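SusD homolog (Bacteroides thetaiotaomicron, PDB 4MRU) probably binds mucin O-glycans at the bacterial surface, as a SusD-like outer-membrane lipoprotein with a TPR-like helical fold. Local coordinates at residues 30-35 against 185-190; 203-208 against 323-328; 207-212 against 427-432; 488-491 against 497-500. All coordinates share one frame; numbering follows the deposited sequence. Where two conformers were deposited one is given.

Contact 1: 30-35 against 185-190. With EDO (1,2-ethanediol), chain J.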
loop_
_atom_site.group_PDB
_atom_site.type_symbol
_atom_site.label_atom_id
_atom_site.label_comp_id
_atom_site.label_asym_id
_atom_site.label_seq_id
_atom_site.Cartn_x
_atom_site.Cartn_y
_atom_site.Cartn_z
ATOM N N GLY A 30 -12.788 5.694 14.443
ATOM C CA GLY A 30 -12.703 6.705 13.428
ATOM C C GLY A 30 -11.292 6.757 12.831
ATOM O O GLY A 30 -11.129 6.786 11.627
ATOM N N LEU A 31 -10.284 6.789 13.701
ATOM C CA LEU A 31 -8.908 6.723 13.274
ATOM C C LEU A 31 -8.564 5.420 12.548
ATOM O O LEU A 31 -7.869 5.425 11.514
ATOM C CB LEU A 31 -7.986 6.923 14.495
ATOM C CG LEU A 31 -7.937 8.322 15.105
ATOM C CD1 LEU A 31 -7.226 8.279 16.461
ATOM C CD2 LEU A 31 -7.259 9.313 14.160
ATOM N N GLN A 32 -9.017 4.279 13.076
ATOM C CA GLN A 32 -8.753 2.996 12.413
ATOM C C GLN A 32 -9.344 2.962 11.003
ATOM O O GLN A 32 -8.775 2.353 10.089
ATOM C CB GLN A 32 -9.290 1.828 13.257
ATOM C CG GLN A 32 -8.558 1.709 14.578
ATOM C CD GLN A 32 -9.031 0.585 15.502
ATOM O OE1 GLN A 32 -10.191 0.164 15.501
ATOM N NE2 GLN A 32 -8.127 0.136 16.326
ATOM N N GLY A 33 -10.455 3.676 10.814
ATOM C CA GLY A 33 -11.083 3.814 9.512
ATOM C C GLY A 33 -10.478 4.810 8.567
ATOM O O GLY A 33 -11.013 5.039 7.491
ATOM N N LEU A 34 -9.368 5.416 8.960
ATOM C CA LEU A 34 -8.630 6.346 8.064
ATOM C C LEU A 34 -7.301 5.782 7.602
ATOM O O LEU A 34 -6.497 6.472 6.934
ATOM C CB LEU A 34 -8.417 7.640 8.812
ATOM C CG LEU A 34 -9.675 8.509 8.922
ATOM C CD1 LEU A 34 -9.506 9.585 9.986
ATOM C CD2 LEU A 34 -10.015 9.138 7.579
ATOM N N VAL A 35 -7.021 4.555 7.990
ATOM C CA VAL A 35 -5.832 3.829 7.546
ATOM C C VAL A 35 -6.153 3.311 6.152
ATOM O O VAL A 35 -5.775 3.941 5.153
ATOM C CB VAL A 35 -5.410 2.724 8.549
ATOM C CG1 VAL A 35 -4.271 1.888 7.991
ATOM C CG2 VAL A 35 -5.002 3.350 9.867
ATOM N N ASP A 185 -11.576 -0.911 20.261
ATOM C CA ASP A 185 -10.489 -1.195 19.327
ATOM C C ASP A 185 -10.902 -2.373 18.461
ATOM O O ASP A 185 -11.072 -3.489 18.968
ATOM C CB ASP A 185 -9.229 -1.483 20.144
ATOM C CG ASP A 185 -8.138 -2.247 19.349
ATOM O OD1 ASP A 185 -8.133 -2.219 18.089
ATOM O OD2 ASP A 185 -7.302 -2.894 20.014
ATOM N N ASP A 186 -11.138 -2.136 17.181
ATOM C CA ASP A 186 -11.640 -3.242 16.300
ATOM C C ASP A 186 -10.589 -3.857 15.419
ATOM O O ASP A 186 -10.882 -4.499 14.383
ATOM C CB ASP A 186 -12.833 -2.737 15.473
ATOM C CG ASP A 186 -14.104 -2.602 16.332
ATOM O OD1 ASP A 186 -14.111 -3.052 17.491
ATOM O OD2 ASP A 186 -15.108 -2.082 15.823
ATOM N N VAL A 187 -9.341 -3.677 15.833
ATOM C CA VAL A 187 -8.187 -4.302 15.160
ATOM C C VAL A 187 -7.718 -5.438 16.053
ATOM O O VAL A 187 -7.781 -6.604 15.653
ATOM C CB VAL A 187 -7.066 -3.301 14.886
ATOM C CG1 VAL A 187 -5.785 -3.998 14.385
ATOM C CG2 VAL A 187 -7.537 -2.305 13.836
ATOM N N TYR A 188 -7.299 -5.098 17.273
ATOM C CA TYR A 188 -6.785 -6.116 18.213
ATOM C C TYR A 188 -7.589 -6.270 19.498
ATOM O O TYR A 188 -7.165 -6.995 20.418
ATOM C CB TYR A 188 -5.323 -5.811 18.541
ATOM C CG TYR A 188 -4.358 -6.115 17.433
ATOM C CD1 TYR A 188 -4.323 -7.369 16.816
ATOM C CD2 TYR A 188 -3.437 -5.172 17.030
ATOM C CE1 TYR A 188 -3.405 -7.646 15.822
ATOM C CE2 TYR A 188 -2.521 -5.443 16.052
ATOM C CZ TYR A 188 -2.504 -6.680 15.446
ATOM O OH TYR A 188 -1.539 -6.902 14.492
ATOM N N TYR A 189 -8.764 -5.640 19.564
ATOM C CA TYR A 189 -9.654 -5.775 20.705
ATOM C C TYR A 189 -8.900 -5.654 22.016
ATOM O O TYR A 189 -9.105 -6.403 22.965
ATOM C CB TYR A 189 -10.411 -7.101 20.587
ATOM C CG TYR A 189 -11.229 -7.156 19.292
ATOM C CD1 TYR A 189 -12.475 -6.565 19.221
ATOM C CD2 TYR A 189 -10.716 -7.761 18.131
ATOM C CE1 TYR A 189 -13.223 -6.602 18.042
ATOM C CE2 TYR A 189 -11.432 -7.787 16.963
ATOM C CZ TYR A 189 -12.694 -7.210 16.925
ATOM O OH TYR A 189 -13.422 -7.238 15.766
ATOM N N GLY A 190 -8.023 -4.681 22.070
ATOM C CA GLY A 190 -7.425 -4.288 23.358
ATOM C C GLY A 190 -6.137 -5.007 23.711
ATOM O O GLY A 190 -5.600 -4.781 24.777
HETATM C C1 EDO J . -15.880 -5.289 15.252
HETATM O O1 EDO J . -15.862 -6.650 15.636
HETATM C C2 EDO J . -16.650 -5.178 13.946
HETATM O O2 EDO J . -17.723 -6.127 13.893
#

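Contact 2: 203-208 against 323-328. With EDO (1,2-ethanediol), chain F; EDO (1,2-ethanediol), chain E.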
loop_
_atom_site.group_PDB
_atom_site.type_symbol
_atom_site.label_atom_id
_atom_site.label_comp_id
_atom_site.label_asym_id
_atom_site.label_seq_id
_atom_site.Cartn_x
_atom_site.Cartn_y
_atom_site.Cartn_z
ATOM N N GLN A 203 7.610 -0.191 11.833
ATOM C CA GLN A 203 8.990 0.319 11.869
ATOM C C GLN A 203 9.860 -0.391 10.823
ATOM O O GLN A 203 10.656 0.245 10.143
ATOM C CB GLN A 203 9.624 0.140 13.226
ATOM C CG GLN A 203 9.051 0.996 14.337
ATOM C CD GLN A 203 9.544 0.549 15.725
ATOM O OE1 GLN A 203 9.624 -0.648 16.028
ATOM N NE2 GLN A 203 9.878 1.527 16.567
ATOM N N LEU A 204 9.691 -1.693 10.692
ATOM C CA LEU A 204 10.419 -2.469 9.697
ATOM C C LEU A 204 10.089 -2.023 8.259
ATOM O O LEU A 204 10.973 -1.844 7.430
ATOM C CB LEU A 204 10.103 -3.951 9.882
ATOM C CG LEU A 204 10.735 -4.927 8.886
ATOM C CD1 LEU A 204 12.252 -4.810 8.896
ATOM C CD2 LEU A 204 10.310 -6.342 9.210
ATOM N N ARG A 205 8.801 -1.857 7.980
ATOM C CA ARG A 205 8.360 -1.414 6.666
ATOM C C ARG A 205 8.964 -0.050 6.313
ATOM O O ARG A 205 9.502 0.141 5.254
ATOM C CB ARG A 205 6.844 -1.303 6.644
ATOM C CG ARG A 205 6.298 -0.844 5.318
ATOM C CD ARG A 205 4.856 -0.332 5.444
ATOM N NE ARG A 205 3.892 -1.409 5.269
ATOM C CZ ARG A 205 2.575 -1.247 5.397
ATOM N NH1 ARG A 205 2.086 -0.052 5.721
ATOM N NH2 ARG A 205 1.760 -2.277 5.206
HETATM N N MSE A 206 8.854 0.886 7.247
HETATM C CA MSE A 206 9.339 2.241 7.031
HETATM C C MSE A 206 10.847 2.298 6.940
HETATM O O MSE A 206 11.384 3.038 6.119
HETATM C CB MSE A 206 8.860 3.090 8.188
HETATM C CG MSE A 206 7.355 3.331 8.113
HETATM SE SE MSE A 206 6.766 4.286 9.751
HETATM C CE MSE A 206 8.214 5.623 9.929
ATOM N N ALA A 207 11.542 1.495 7.729
ATOM C CA ALA A 207 12.999 1.382 7.574
ATOM C C ALA A 207 13.376 0.916 6.174
ATOM O O ALA A 207 14.272 1.481 5.542
ATOM C CB ALA A 207 13.583 0.460 8.639
HETATM N N MSE A 208 12.725 -0.132 5.660
HETATM C CA MSE A 208 13.109 -0.680 4.353
HETATM C C MSE A 208 12.871 0.349 3.256
HETATM O O MSE A 208 13.652 0.454 2.316
HETATM C CB MSE A 208 12.319 -1.976 4.067
HETATM C CG MSE A 208 12.960 -2.797 2.958
HETATM SE SE MSE A 208 14.734 -3.513 3.504
HETATM C CE MSE A 208 14.171 -4.445 5.121
ATOM N N VAL A 323 -7.293 -5.233 5.505
ATOM C CA VAL A 323 -6.046 -5.883 5.924
ATOM C C VAL A 323 -4.941 -4.857 5.934
ATOM O O VAL A 323 -4.561 -4.338 4.877
ATOM C CB VAL A 323 -5.691 -7.094 5.007
ATOM C CG1 VAL A 323 -4.375 -7.752 5.418
ATOM C CG2 VAL A 323 -6.809 -8.149 4.996
ATOM N N TRP A 324 -4.422 -4.542 7.129
ATOM C CA TRP A 324 -3.337 -3.563 7.236
ATOM C C TRP A 324 -1.928 -4.152 7.048
ATOM O O TRP A 324 -1.169 -3.661 6.261
ATOM C CB TRP A 324 -3.349 -2.924 8.587
ATOM C CG TRP A 324 -4.541 -2.055 8.894
ATOM C CD1 TRP A 324 -5.640 -1.869 8.146
ATOM C CD2 TRP A 324 -4.704 -1.274 10.061
ATOM N NE1 TRP A 324 -6.508 -0.998 8.781
ATOM C CE2 TRP A 324 -5.929 -0.607 9.958
ATOM C CE3 TRP A 324 -3.916 -1.060 11.188
ATOM C CZ2 TRP A 324 -6.400 0.267 10.961
ATOM C CZ3 TRP A 324 -4.335 -0.165 12.147
ATOM C CH2 TRP A 324 -5.575 0.479 12.039
HETATM N N MSE A 325 -1.581 -5.177 7.810
HETATM C CA MSE A 325 -0.232 -5.723 7.792
HETATM C C MSE A 325 -0.305 -7.170 8.154
HETATM O O MSE A 325 -0.939 -7.546 9.129
HETATM C CB MSE A 325 0.645 -4.962 8.781
HETATM C CG MSE A 325 2.005 -5.664 8.821
HETATM SE SE MSE A 325 3.541 -4.807 7.977
HETATM C CE MSE A 325 3.146 -2.987 8.663
ATOM N N THR A 326 0.359 -8.000 7.337
ATOM C CA THR A 326 0.346 -9.430 7.550
ATOM C C THR A 326 1.735 -10.028 7.782
ATOM O O THR A 326 2.781 -9.460 7.447
ATOM C CB THR A 326 -0.222 -10.167 6.345
ATOM O OG1 THR A 326 0.703 -10.023 5.243
ATOM C CG2 THR A 326 -1.609 -9.653 6.012
ATOM N N ALA A 327 1.712 -11.200 8.371
ATOM C CA ALA A 327 2.925 -12.007 8.548
ATOM C C ALA A 327 3.658 -12.230 7.244
ATOM O O ALA A 327 4.870 -12.197 7.230
ATOM C CB ALA A 327 2.573 -13.331 9.184
ATOM N N SER A 328 2.947 -12.458 6.145
ATOM C CA SER A 328 3.606 -12.621 4.838
ATOM C C SER A 328 4.411 -11.382 4.463
ATOM O O SER A 328 5.569 -11.474 4.071
ATOM C CB SER A 328 2.584 -12.914 3.735
ATOM O OG SER A 328 3.217 -13.077 2.494
HETATM C C1 EDO F . -1.093 0.365 6.768
HETATM O O1 EDO F . -0.539 1.195 5.741
HETATM C C2 EDO F . -2.039 -0.511 6.021
HETATM O O2 EDO F . -1.194 -1.247 5.155
HETATM C C1 EDO E . 11.776 0.236 19.391
HETATM O O1 EDO E . 10.431 0.698 19.278
HETATM C C2 EDO E . 11.820 -1.203 18.934
HETATM O O2 EDO E . 11.752 -1.163 17.515
#

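Contact 3: 207-212 against 427-432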
loop_
_atom_site.group_PDB
_atom_site.type_symbol
_atom_site.label_atom_id
_atom_site.label_comp_id
_atom_site.label_asym_id
_atom_site.label_seq_id
_atom_site.Cartn_x
_atom_site.Cartn_y
_atom_site.Cartn_z
ATOM N N ALA A 207 11.542 1.495 7.729
ATOM C CA ALA A 207 12.999 1.382 7.574
ATOM C C ALA A 207 13.376 0.916 6.174
ATOM O O ALA A 207 14.272 1.481 5.542
ATOM C CB ALA A 207 13.583 0.460 8.639
HETATM N N MSE A 208 12.725 -0.132 5.660
HETATM C CA MSE A 208 13.109 -0.680 4.353
HETATM C C MSE A 208 12.871 0.349 3.256
HETATM O O MSE A 208 13.652 0.454 2.316
HETATM C CB MSE A 208 12.319 -1.976 4.067
HETATM C CG MSE A 208 12.960 -2.797 2.958
HETATM SE SE MSE A 208 14.734 -3.513 3.504
HETATM C CE MSE A 208 14.171 -4.445 5.121
ATOM N N ARG A 209 11.871 1.191 3.451
ATOM C CA ARG A 209 11.496 2.239 2.513
ATOM C C ARG A 209 12.649 3.183 2.271
ATOM O O ARG A 209 12.769 3.691 1.164
ATOM C CB ARG A 209 10.272 3.037 3.004
ATOM C CG ARG A 209 9.665 3.906 1.913
ATOM C CD ARG A 209 8.644 3.170 1.023
ATOM N NE ARG A 209 7.367 3.100 1.724
ATOM C CZ ARG A 209 6.610 2.036 1.934
ATOM N NH1 ARG A 209 6.912 0.832 1.450
ATOM N NH2 ARG A 209 5.486 2.216 2.622
ATOM N N LEU A 210 13.505 3.380 3.284
ATOM C CA LEU A 210 14.574 4.362 3.197
ATOM C C LEU A 210 15.952 3.780 2.840
ATOM O O LEU A 210 16.990 4.472 2.976
ATOM C CB LEU A 210 14.699 5.122 4.525
ATOM C CG LEU A 210 13.403 5.665 5.141
ATOM C CD1 LEU A 210 13.738 6.521 6.352
ATOM C CD2 LEU A 210 12.590 6.432 4.126
ATOM N N CYS A 211 15.969 2.570 2.296
ATOM C CA CYS A 211 17.255 1.883 2.088
ATOM C C CYS A 211 18.092 2.517 0.949
ATOM O O CYS A 211 19.293 2.263 0.851
ATOM C CB CYS A 211 17.023 0.388 1.894
ATOM S SG CYS A 211 16.359 0.039 0.252
ATOM N N TYR A 212 17.505 3.375 0.126
ATOM C CA TYR A 212 18.259 4.054 -0.922
ATOM C C TYR A 212 18.607 5.508 -0.570
ATOM O O TYR A 212 19.123 6.234 -1.433
ATOM C CB TYR A 212 17.492 3.989 -2.270
ATOM C CG TYR A 212 17.341 2.579 -2.785
ATOM C CD1 TYR A 212 18.441 1.877 -3.254
ATOM C CD2 TYR A 212 16.079 1.952 -2.869
ATOM C CE1 TYR A 212 18.307 0.583 -3.743
ATOM C CE2 TYR A 212 15.952 0.671 -3.350
ATOM C CZ TYR A 212 17.079 -0.000 -3.813
ATOM O OH TYR A 212 16.948 -1.282 -4.286
ATOM N N GLY A 427 -2.984 -1.301 -2.541
ATOM C CA GLY A 427 -2.335 -0.692 -3.704
ATOM C C GLY A 427 -1.384 0.410 -3.324
ATOM O O GLY A 427 -0.395 0.640 -4.012
ATOM N N ILE A 428 -1.677 1.138 -2.236
ATOM C CA ILE A 428 -0.801 2.256 -1.876
ATOM C C ILE A 428 0.555 1.662 -1.462
ATOM O O ILE A 428 1.614 2.098 -1.927
ATOM C CB ILE A 428 -1.372 3.179 -0.793
ATOM C CG1 ILE A 428 -2.643 3.903 -1.292
ATOM C CG2 ILE A 428 -0.329 4.224 -0.361
ATOM C CD1 ILE A 428 -2.471 4.855 -2.478
ATOM N N GLU A 429 0.554 0.618 -0.650
ATOM C CA GLU A 429 1.835 0.011 -0.263
ATOM C C GLU A 429 2.579 -0.596 -1.452
ATOM O O GLU A 429 3.789 -0.405 -1.566
ATOM C CB GLU A 429 1.644 -1.059 0.791
ATOM C CG GLU A 429 2.938 -1.760 1.217
ATOM C CD GLU A 429 3.960 -0.814 1.865
ATOM O OE1 GLU A 429 3.631 0.323 2.269
ATOM O OE2 GLU A 429 5.131 -1.189 1.941
ATOM N N SER A 430 1.868 -1.307 -2.337
ATOM C CA SER A 430 2.466 -1.907 -3.520
ATOM C C SER A 430 2.978 -0.848 -4.493
ATOM O O SER A 430 4.019 -0.995 -5.126
ATOM C CB SER A 430 1.459 -2.824 -4.198
ATOM O OG SER A 430 1.321 -4.023 -3.473
ATOM N N TRP A 431 2.268 0.265 -4.578
ATOM C CA TRP A 431 2.743 1.369 -5.414
ATOM C C TRP A 431 4.061 1.925 -4.865
ATOM O O TRP A 431 4.993 2.183 -5.647
ATOM C CB TRP A 431 1.671 2.441 -5.523
ATOM C CG TRP A 431 2.071 3.655 -6.306
ATOM C CD1 TRP A 431 2.889 3.701 -7.377
ATOM C CD2 TRP A 431 1.626 4.999 -6.080
ATOM N NE1 TRP A 431 3.013 4.992 -7.843
ATOM C CE2 TRP A 431 2.242 5.812 -7.076
ATOM C CE3 TRP A 431 0.777 5.597 -5.143
ATOM C CZ2 TRP A 431 2.030 7.187 -7.165
ATOM C CZ3 TRP A 431 0.571 6.974 -5.218
ATOM C CH2 TRP A 431 1.188 7.752 -6.237
ATOM N N SER A 432 4.134 2.113 -3.549
ATOM C CA SER A 432 5.338 2.664 -2.948
ATOM C C SER A 432 6.469 1.719 -3.182
ATOM O O SER A 432 7.558 2.135 -3.516
ATOM C CB SER A 432 5.121 2.946 -1.458
ATOM O OG SER A 432 4.164 3.952 -1.317
#

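Contact 4: 488-491 against 497-500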
loop_
_atom_site.group_PDB
_atom_site.type_symbol
_atom_site.label_atom_id
_atom_site.label_comp_id
_atom_site.label_asym_id
_atom_site.label_seq_id
_atom_site.Cartn_x
_atom_site.Cartn_y
_atom_site.Cartn_z
ATOM N N SER A 488 15.556 13.363 -5.962
ATOM C CA SER A 488 16.647 12.909 -6.823
ATOM C C SER A 488 16.308 13.143 -8.289
ATOM O O SER A 488 17.161 12.999 -9.146
ATOM C CB SER A 488 16.912 11.431 -6.587
ATOM O OG SER A 488 15.841 10.616 -7.049
ATOM N N ASN A 489 15.047 13.490 -8.578
ATOM C CA ASN A 489 14.616 13.670 -9.951
ATOM C C ASN A 489 13.389 14.551 -10.042
ATOM O O ASN A 489 12.259 14.076 -9.991
ATOM C CB ASN A 489 14.338 12.317 -10.596
ATOM C CG ASN A 489 14.014 12.433 -12.061
ATOM O OD1 ASN A 489 14.131 13.498 -12.666
ATOM N ND2 ASN A 489 13.583 11.344 -12.638
ATOM N N ASN A 490 13.641 15.837 -10.153
ATOM C CA ASN A 490 12.593 16.842 -10.270
ATOM C C ASN A 490 12.115 16.904 -11.691
ATOM O O ASN A 490 12.917 17.031 -12.622
ATOM C CB ASN A 490 13.111 18.203 -9.839
ATOM C CG ASN A 490 12.087 19.294 -10.014
ATOM O OD1 ASN A 490 10.889 19.106 -9.757
ATOM N ND2 ASN A 490 12.550 20.453 -10.394
ATOM N N GLN A 491 10.814 16.810 -11.876
ATOM C CA GLN A 491 10.199 16.920 -13.207
ATOM C C GLN A 491 9.102 17.978 -13.169
ATOM O O GLN A 491 7.916 17.684 -13.199
ATOM C CB GLN A 491 9.662 15.560 -13.642
ATOM C CG GLN A 491 10.759 14.515 -13.880
ATOM C CD GLN A 491 11.638 14.834 -15.067
ATOM O OE1 GLN A 491 11.182 15.372 -16.045
ATOM N NE2 GLN A 491 12.890 14.470 -14.989
ATOM N N GLY A 497 5.556 13.338 -12.058
ATOM C CA GLY A 497 6.864 12.834 -12.443
ATOM C C GLY A 497 7.992 13.011 -11.429
ATOM O O GLY A 497 9.027 12.319 -11.466
ATOM N N THR A 498 7.788 13.925 -10.505
ATOM C CA THR A 498 8.822 14.299 -9.566
ATOM C C THR A 498 8.935 13.214 -8.502
ATOM O O THR A 498 7.926 12.779 -7.979
ATOM C CB THR A 498 8.497 15.662 -8.944
ATOM O OG1 THR A 498 8.641 16.681 -9.946
ATOM C CG2 THR A 498 9.437 15.988 -7.802
ATOM N N HIS A 499 10.161 12.783 -8.191
ATOM C CA HIS A 499 10.357 11.730 -7.198
ATOM C C HIS A 499 10.214 12.305 -5.788
ATOM O O HIS A 499 10.758 13.382 -5.475
ATOM C CB HIS A 499 11.745 11.077 -7.328
ATOM C CG HIS A 499 11.918 10.208 -8.544
ATOM N ND1 HIS A 499 12.838 9.188 -8.590
ATOM C CD2 HIS A 499 11.294 10.204 -9.750
ATOM C CE1 HIS A 499 12.776 8.593 -9.773
ATOM N NE2 HIS A 499 11.855 9.192 -10.493
ATOM N N VAL A 500 9.583 11.548 -4.916
ATOM C CA VAL A 500 9.644 11.830 -3.481
ATOM C C VAL A 500 11.041 11.478 -2.959
ATOM O O VAL A 500 11.775 10.717 -3.598
ATOM C CB VAL A 500 8.529 11.102 -2.661
ATOM C CG1 VAL A 500 7.131 11.406 -3.258
ATOM C CG2 VAL A 500 8.760 9.627 -2.604
HETATM O O HOH W 1 14.237 11.324 -4.783
#

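Contact 1: 30-35 against 185-190
The carboxamide of Gln32 meets the 185-190 loop with its rim and a face. At the rim, NE2 donates within the amide plane to Asp185 OD1 at 2.9 Å, while OE1 takes the backbone N of Asp186 on a lone pair at 3.0 Å. With donor and acceptor both engaged, the Gln32 amide is held against rotation. One face of the amide rests against Val187, whose CG2 lies 3.7 Å from Gln32 CD. Elsewhere in the loop, Tyr188 has Val187 CG1 over one ring face, and Tyr189 has Asp186 CA over one of its own and a bound ethanediol oxygen at its edge. Gln32 gets there extended beyond CG (chi2 179°), projecting from the helix into the loop. Asp185 organises the loop around its OD1: besides Gln32, this atom accepts Val187 N at 2.9 Å, an Asx turn, and Tyr188 N at 3.1 Å, the wider Asx motif. The three donors lie well out of the carboxylate plane, Gln32 NE2 on one side and the backbone N-H groups on the other. OD2 takes Gly190 N at 2.8 Å and is shared with Trp195. Asp186 turns its own carboxylate to Arg29. A buried glutamine thus joins helix 24-32 to the loop leading into helix 192-209, with Trp195 of that helix and Phe241 of strand 239-241 packed against Gln32 and Val187.

Contact 2: 203-208 against 323-328
Arg205 reaches from helix 192-209 to the backbone of Trp324 and the side chain of Met325, where a classic beta bulge opposite Ala239 interrupts the strand pair 239-241 and 322-325. The close-packed part sets a methyl group on the flat face of a cation. Selenomethionine Met325 has its CE over one guanidinium face, 3.7 Å from Arg205 CZ and displaced toward the rim; this is one of two deposited conformers, and the packing is less certain for that reason. The two side chains approach from opposite directions. CG of Arg205 stands anti to the backbone N (chi1 180°), and a bend at chi3 then turns the guanidinium under the methyl group. The looser part lies at the guanidinium edge, where direct contact is slight: NH2 to Trp324 O is a weak hydrogen bond of 3.4 Å. A molecule of 1,2-ethanediol, probably from the crystallisation liquor, supplements it, its O1 accepting from Arg205 NH1 at 2.9 Å and its O2 from Arg205 NH2 at 3.1 Å. The stronger charge partner is Glu329 of helix 327-339, which pairs with NE, while Gln119 takes NH1. A leucine in place of Arg205 would probably leave the Glu329 carboxylate without this charged mate and Trp324 O without its weak donor. The diol closes the small circuit by passing its O2 hydrogen to Trp324 O, over 2.7 Å.

Contact 3: 207-212 against 427-432
Arg209 and Ser432 mark the nearest approach of the two backbones, yet their CA atoms are 8.2 Å apart, a spacing that only side chains can bridge. Arg209 does so with an end-on, two-pronged grip on Glu429: NH1 donates to OE2 and NH2 to OE1, each at 2.7 Å, so that every oxygen of the carboxylate has its own nitrogen. The two bonds are not equal. The one from NH1 is nearly straight (174°) and lies in the guanidinium plane, whereas the one from NH2 is more bent and tilts from it. Both oxygens are met on their syn sides, but the two flat groups are twisted 42° against each other. The arginine chain bends at chi2 (86°) and again at chi3 to present this end, and Glu429, bent at chi2, folds its carboxylate toward it. Over the centre of one guanidinium face sits Ser432 CB, 3.8 Å from Arg209 CZ, so the helix that supplies the anion also supplies a carbon for the cation to lie on. The positive charge is shared further, NH1 with Glu433 and NH2 with Asp123 of helix 104-125. Arg209 would be expected to offset the mutual repulsion of these carboxylates and help keep them ionised, and Arg205 adds a long, weak ion pair to Glu429 OE1. What results is a buried salt-bridge network of the kind that ties sequence-distant helices of a largely helical core together, here helices 192-209, 427-437 and 104-125 of the SusD-like fold.

Contact 4: 488-491 against 497-500
Asn489 and His499 pair across a C-terminal loop of the SusD-like fold, which follows helix 473-486 and doubles back antiparallel without forming regular strands. Their main link is backbone: His499 N donates to Asn489 O at 3.1 Å. Above it, Asn489 CB sits over the centre of one imidazole face, 3.8 Å from the ring centroid of His499, a CH-pi contact almost along the ring normal. Toward the closed end of the loop, Thr498 OG1 accepts the backbone N of Gln491 at 2.9 Å, standing in for a main-chain carbonyl. OG1 lies anti to the carbonyl carbon (chi1 -70°), which turns it toward that N-H. The next shell fixes these groups. Gln491 NE2 binds Asn489 OD1 at 2.8 Å, steadying the asparagine amide; Gly493 O accepts from the hydroxyl of Thr498, and Gly493 N donates to Asn490 OD1; and Asp503 O holds both His499 ND1 and Ser488 OG. With an alanine at His499, Asn489 CB would probably lose the surface it packs on, and Asp503 O one of its donors. At the open end of the turn, a water accepts from Ser488 N at 2.7 Å and lies 2.8 Å from Val500 O.

In the fold
Contacts 1, 2 and 3 are buried, whereas contact 4 is partly exposed and lies on the other side of the chain's centre from contact 1. Contacts 2 and 3 draw on the same helix, 192-209, with centres about 10 Å apart, and Arg205 of one and Glu429 of the other are joined by the weak ion pair already noted. Contact 1 abuts contact 2 through Trp324, whose ring packs on Gln32, Val35 and Val187. The chemistry shifts with place: arginines paired with carboxylates near the centre, most densely in contact 3; a neutral amide shared between a carboxylate and a backbone N-H in contact 1; and main-chain pairing, hydroxyls and a water in the C-terminal loop.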